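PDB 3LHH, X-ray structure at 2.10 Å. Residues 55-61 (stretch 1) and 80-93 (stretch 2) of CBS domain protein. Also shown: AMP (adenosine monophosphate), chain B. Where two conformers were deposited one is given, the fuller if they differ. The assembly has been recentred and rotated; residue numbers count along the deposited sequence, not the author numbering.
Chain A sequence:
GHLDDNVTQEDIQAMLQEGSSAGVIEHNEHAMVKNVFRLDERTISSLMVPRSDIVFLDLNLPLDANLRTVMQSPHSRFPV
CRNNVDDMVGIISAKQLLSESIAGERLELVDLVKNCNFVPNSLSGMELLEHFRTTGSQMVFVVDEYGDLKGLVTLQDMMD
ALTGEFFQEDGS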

# COMPACT_ATOMS: atom_id res chain seq x y z
N VAL A 55 -4.46 -3.99 -4.88
CA VAL A 55 -4.28 -3.49 -6.24
C VAL A 55 -2.92 -2.82 -6.30
O VAL A 55 -2.66 -1.90 -5.54
N PHE A 56 -2.05 -3.28 -7.21
CA PHE A 56 -0.64 -2.89 -7.15
C PHE A 56 -0.05 -2.55 -8.51
O PHE A 56 -0.59 -2.93 -9.55
N LEU A 57 1.06 -1.81 -8.51
CA LEU A 57 1.78 -1.51 -9.74
C LEU A 57 3.06 -2.35 -9.86
O LEU A 57 3.68 -2.70 -8.86
N ASP A 58 3.45 -2.69 -11.09
CA ASP A 58 4.60 -3.57 -11.32
C ASP A 58 5.65 -2.80 -12.11
O ASP A 58 5.43 -2.38 -13.25
N LEU A 59 6.79 -2.59 -11.48
CA LEU A 59 7.89 -1.88 -12.10
C LEU A 59 8.44 -2.63 -13.30
O LEU A 59 9.15 -2.04 -14.10
N ASN A 60 8.16 -3.93 -13.40
CA ASN A 60 8.61 -4.71 -14.56
C ASN A 60 7.64 -4.65 -15.74
O ASN A 60 7.91 -5.23 -16.80
N LEU A 61 6.51 -3.95 -15.55
CA LEU A 61 5.53 -3.73 -16.61
C LEU A 61 5.74 -2.37 -17.23
O LEU A 61 6.34 -1.50 -16.61
N VAL A 80 3.86 -0.87 -4.86
CA VAL A 80 4.62 -1.09 -6.08
C VAL A 80 5.60 -2.21 -5.86
O VAL A 80 6.39 -2.19 -4.91
N CYS A 81 5.59 -3.18 -6.76
CA CYS A 81 6.46 -4.31 -6.59
C CYS A 81 7.19 -4.62 -7.88
O CYS A 81 7.12 -3.85 -8.86
N ARG A 82 7.93 -5.72 -7.87
CA ARG A 82 8.56 -6.22 -9.08
C ARG A 82 8.09 -7.63 -9.32
O ARG A 82 8.26 -8.50 -8.48
N ASN A 83 7.46 -7.83 -10.48
CA ASN A 83 6.94 -9.14 -10.87
C ASN A 83 5.75 -9.59 -10.03
O ASN A 83 4.71 -9.96 -10.55
N ASN A 84 5.91 -9.55 -8.71
CA ASN A 84 4.83 -9.96 -7.84
C ASN A 84 4.91 -9.26 -6.50
O ASN A 84 5.91 -8.64 -6.16
N VAL A 85 3.84 -9.41 -5.74
CA VAL A 85 3.63 -8.68 -4.51
C VAL A 85 4.60 -9.09 -3.40
O VAL A 85 4.79 -8.37 -2.42
N ASP A 86 5.27 -10.24 -3.57
CA ASP A 86 6.27 -10.68 -2.60
C ASP A 86 7.63 -10.08 -2.86
O ASP A 86 8.61 -10.43 -2.22
N ASP A 87 7.69 -9.16 -3.81
CA ASP A 87 8.89 -8.35 -4.00
C ASP A 87 8.45 -6.89 -4.02
O ASP A 87 8.57 -6.21 -5.04
N MSE A 88 7.93 -6.43 -2.89
CA MSE A 88 7.42 -5.07 -2.75
C MSE A 88 8.55 -4.07 -2.69
O MSE A 88 9.49 -4.23 -1.91
N VAL A 89 8.47 -3.02 -3.49
CA VAL A 89 9.53 -2.02 -3.47
C VAL A 89 9.11 -0.74 -2.73
O VAL A 89 9.96 -0.00 -2.25
N GLY A 90 7.80 -0.51 -2.63
CA GLY A 90 7.26 0.68 -1.98
C GLY A 90 5.85 1.04 -2.44
O GLY A 90 5.04 0.17 -2.75
N ILE A 91 5.57 2.33 -2.50
CA ILE A 91 4.20 2.80 -2.66
C ILE A 91 4.21 4.05 -3.53
O ILE A 91 5.19 4.80 -3.54
N ILE A 92 3.13 4.26 -4.26
CA ILE A 92 3.05 5.40 -5.17
C ILE A 92 1.74 6.11 -4.92
O ILE A 92 0.70 5.48 -4.69
N SER A 93 1.79 7.44 -4.96
CA SER A 93 0.61 8.27 -4.93
C SER A 93 0.03 8.38 -6.34
O SER A 93 0.74 8.72 -7.28

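The contact begins as a short parallel pairing, Leu 57 with Val 80 and Asp 58 with Cys 81, and the backbone sets the register the side chains must follow. Cys 81 N donates to Leu 57 O at 2.9 Å, and Leu 59 N donates to Cys 81 O at 2.9 Å, both nearly straight. Two CA-H...O contacts reinforce the ladder, with Val 80 CA 3.3 Å from Leu 57 O and Asp 58 CA 3.5 Å from Cys 81 O. The first rule follows from alternation: Leu 57 and Val 80 send their side chains to one face of the sheet, Asp 58 and Cys 81 to the other.

The face of Leu 57 and Val 80 is apolar and buried. Leu 57, with chi1 m and chi2 t, lays its CB 4.2 Å from Val 80 CG2 and extends CD1 to within 3.8 Å of Ile 92 CG2, so one leucine spans two residues of stretch 2. Ile 92 meets it with chi1 and chi2 both between wells. Val 80, chi1 t, also serves the residue beyond the pairing: its CG1 lies 3.4 Å from Leu 59 CG. Leu 59 points toward stretch 2 and repeats the m, t rotamer of Leu 57; its CD1 reaches Val 89 CG1 at 4.3 Å. Of all the residues in stretch 1, Leu 59 has the largest area covered by stretch 2. The same CD1 lies over one face of the Arg 82 guanidinium, whose NH1 is 3.8 Å from Leu 59 CB, an apolar cover for a flat cationic group.

Phe 56 and Cys 81 make the aromatic part of the contact. Phe 56 points toward stretch 2 with chi1 p, and Cys 81 is p as well. Cys 81 SG comes within 3.5 Å of Phe 56 CD2, but its approach to the ring is oblique, 4.3 Å from the centroid and 49° off the normal. Val 85 CG2, 4.1 Å from Phe 56 CD1, covers one face of the ring, although Val 85 holds an off-rotamer chi1 of 103°.

The polar lesson belongs to Asp 58, a buried carboxylate with chi1 t that is paid for by backbone NH groups. Its OD1 accepts from Asn 83 N at 2.9 Å, across the stretches, and from Asn 60 N at 2.7 Å, within its own turn. One oxygen thus ties the type I turn from Asp 58 to Leu 61 to the loop after Cys 81. Asn 60 and Asn 83, both chi1 m, bring their side chains together at the surface, where the amide of Asn 60 is probably turned over in the model.

The bound AMP reads backbone rather than side chain here. Val 55 N donates to AMP N1 at 3.0 Å, and AMP N6 donates to Val 55 O at 3.1 Å, while the Val 55 side chain, chi1 t, points away from stretch 2.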

# COMPACT_ATOMS: atom_id res chain seq x y z
CB VAL A 55 -5.37 -2.44 -6.60
CG1 VAL A 55 -5.11 -1.86 -7.97
CG2 VAL A 55 -6.75 -3.07 -6.52
CB PHE A 56 0.19 -3.99 -6.49
CG PHE A 56 0.25 -5.28 -7.27
CD1 PHE A 56 -0.66 -6.29 -7.04
CD2 PHE A 56 1.23 -5.48 -8.23
CE1 PHE A 56 -0.61 -7.48 -7.75
CE2 PHE A 56 1.29 -6.66 -8.96
CZ PHE A 56 0.37 -7.66 -8.72
CB LEU A 57 2.10 -0.02 -9.80
CG LEU A 57 0.91 0.93 -9.59
CD1 LEU A 57 1.33 2.36 -9.87
CD2 LEU A 57 -0.26 0.55 -10.46
CB ASP A 58 4.17 -4.85 -12.06
CG ASP A 58 5.28 -5.92 -12.14
OD1 ASP A 58 6.49 -5.59 -12.12
OD2 ASP A 58 4.92 -7.12 -12.23
CB LEU A 59 9.02 -1.69 -11.09
CG LEU A 59 8.77 -0.63 -10.04
CD1 LEU A 59 9.97 -0.54 -9.12
CD2 LEU A 59 8.49 0.71 -10.72
CB ASN A 60 8.91 -6.17 -14.19
CG ASN A 60 10.20 -6.32 -13.34
OD1 ASN A 60 10.33 -7.24 -12.54
ND2 ASN A 60 11.14 -5.39 -13.52
CB LEU A 61 4.10 -3.83 -16.07
CG LEU A 61 3.64 -5.19 -15.58
CD1 LEU A 61 2.16 -5.10 -15.21
CD2 LEU A 61 3.89 -6.26 -16.67
CB VAL A 80 5.46 0.13 -6.46
CG1 VAL A 80 6.28 -0.17 -7.71
CG2 VAL A 80 4.58 1.34 -6.66
CB CYS A 81 5.63 -5.51 -6.14
SG CYS A 81 4.56 -6.09 -7.44
CB ARG A 82 10.08 -6.20 -8.97
CG ARG A 82 10.67 -4.81 -9.08
CD ARG A 82 12.14 -4.88 -9.40
NE ARG A 82 12.83 -3.65 -9.01
CZ ARG A 82 13.07 -2.64 -9.83
NH1 ARG A 82 12.69 -2.69 -11.09
NH2 ARG A 82 13.71 -1.57 -9.37
CB ASN A 83 8.04 -10.22 -10.85
CG ASN A 83 9.25 -9.82 -11.66
OD1 ASN A 83 10.39 -9.94 -11.19
ND2 ASN A 83 9.02 -9.33 -12.86
CB ASN A 84 4.81 -11.49 -7.64
CG ASN A 84 6.05 -12.01 -6.93
OD1 ASN A 84 6.20 -11.85 -5.72
ND2 ASN A 84 6.94 -12.64 -7.68
CB VAL A 85 2.15 -8.84 -4.11
CG1 VAL A 85 1.99 -9.85 -3.00
CG2 VAL A 85 1.54 -7.51 -3.77
CB ASP A 86 6.35 -12.21 -2.55
CG ASP A 86 5.15 -12.82 -1.86
OD1 ASP A 86 5.07 -12.72 -0.62
OD2 ASP A 86 4.26 -13.35 -2.57
CB ASP A 87 9.63 -8.75 -5.29
CG ASP A 87 11.00 -8.09 -5.42
OD1 ASP A 87 11.47 -7.46 -4.45
OD2 ASP A 87 11.60 -8.21 -6.51
CB MSE A 88 6.59 -4.94 -1.48
CG MSE A 88 5.63 -3.78 -1.51
SE MSE A 88 4.25 -4.27 -2.74
CE MSE A 88 3.31 -5.50 -1.59
CB VAL A 89 10.01 -1.70 -4.90
CG1 VAL A 89 10.89 -0.48 -4.90
CG2 VAL A 89 10.77 -2.89 -5.47
CB ILE A 91 3.60 3.15 -1.29
CG1 ILE A 91 3.31 1.89 -0.48
CG2 ILE A 91 2.33 3.96 -1.43
CD1 ILE A 91 3.11 2.18 0.99
CB ILE A 92 3.14 4.93 -6.64
CG1 ILE A 92 4.35 5.57 -7.32
CG2 ILE A 92 1.89 5.25 -7.42
CD1 ILE A 92 5.29 4.55 -7.93
CB SER A 93 0.97 9.67 -4.43
OG SER A 93 -0.04 10.59 -4.77
P AMP B . -8.89 4.97 -0.94
O1P AMP B . -9.58 4.13 -1.99
O2P AMP B . -7.49 5.36 -1.33
O3P AMP B . -9.71 6.10 -0.36
O5' AMP B . -8.83 3.93 0.27
C5' AMP B . -10.04 3.48 0.88
C4' AMP B . -9.91 2.02 1.33
O4' AMP B . -9.67 1.15 0.21
C3' AMP B . -8.71 1.79 2.24
O3' AMP B . -8.98 2.11 3.62
C2' AMP B . -8.43 0.32 2.03
O2' AMP B . -9.47 -0.39 2.71
C1' AMP B . -8.71 0.13 0.55
N9 AMP B . -7.51 0.36 -0.31
C8 AMP B . -6.84 1.52 -0.45
N7 AMP B . -5.81 1.42 -1.33
C5 AMP B . -5.81 0.14 -1.77
C6 AMP B . -5.01 -0.64 -2.73
N6 AMP B . -3.96 -0.08 -3.39
N1 AMP B . -5.36 -1.92 -2.93
C2 AMP B . -6.40 -2.48 -2.28
N3 AMP B . -7.18 -1.83 -1.39
C4 AMP B . -6.93 -0.54 -1.10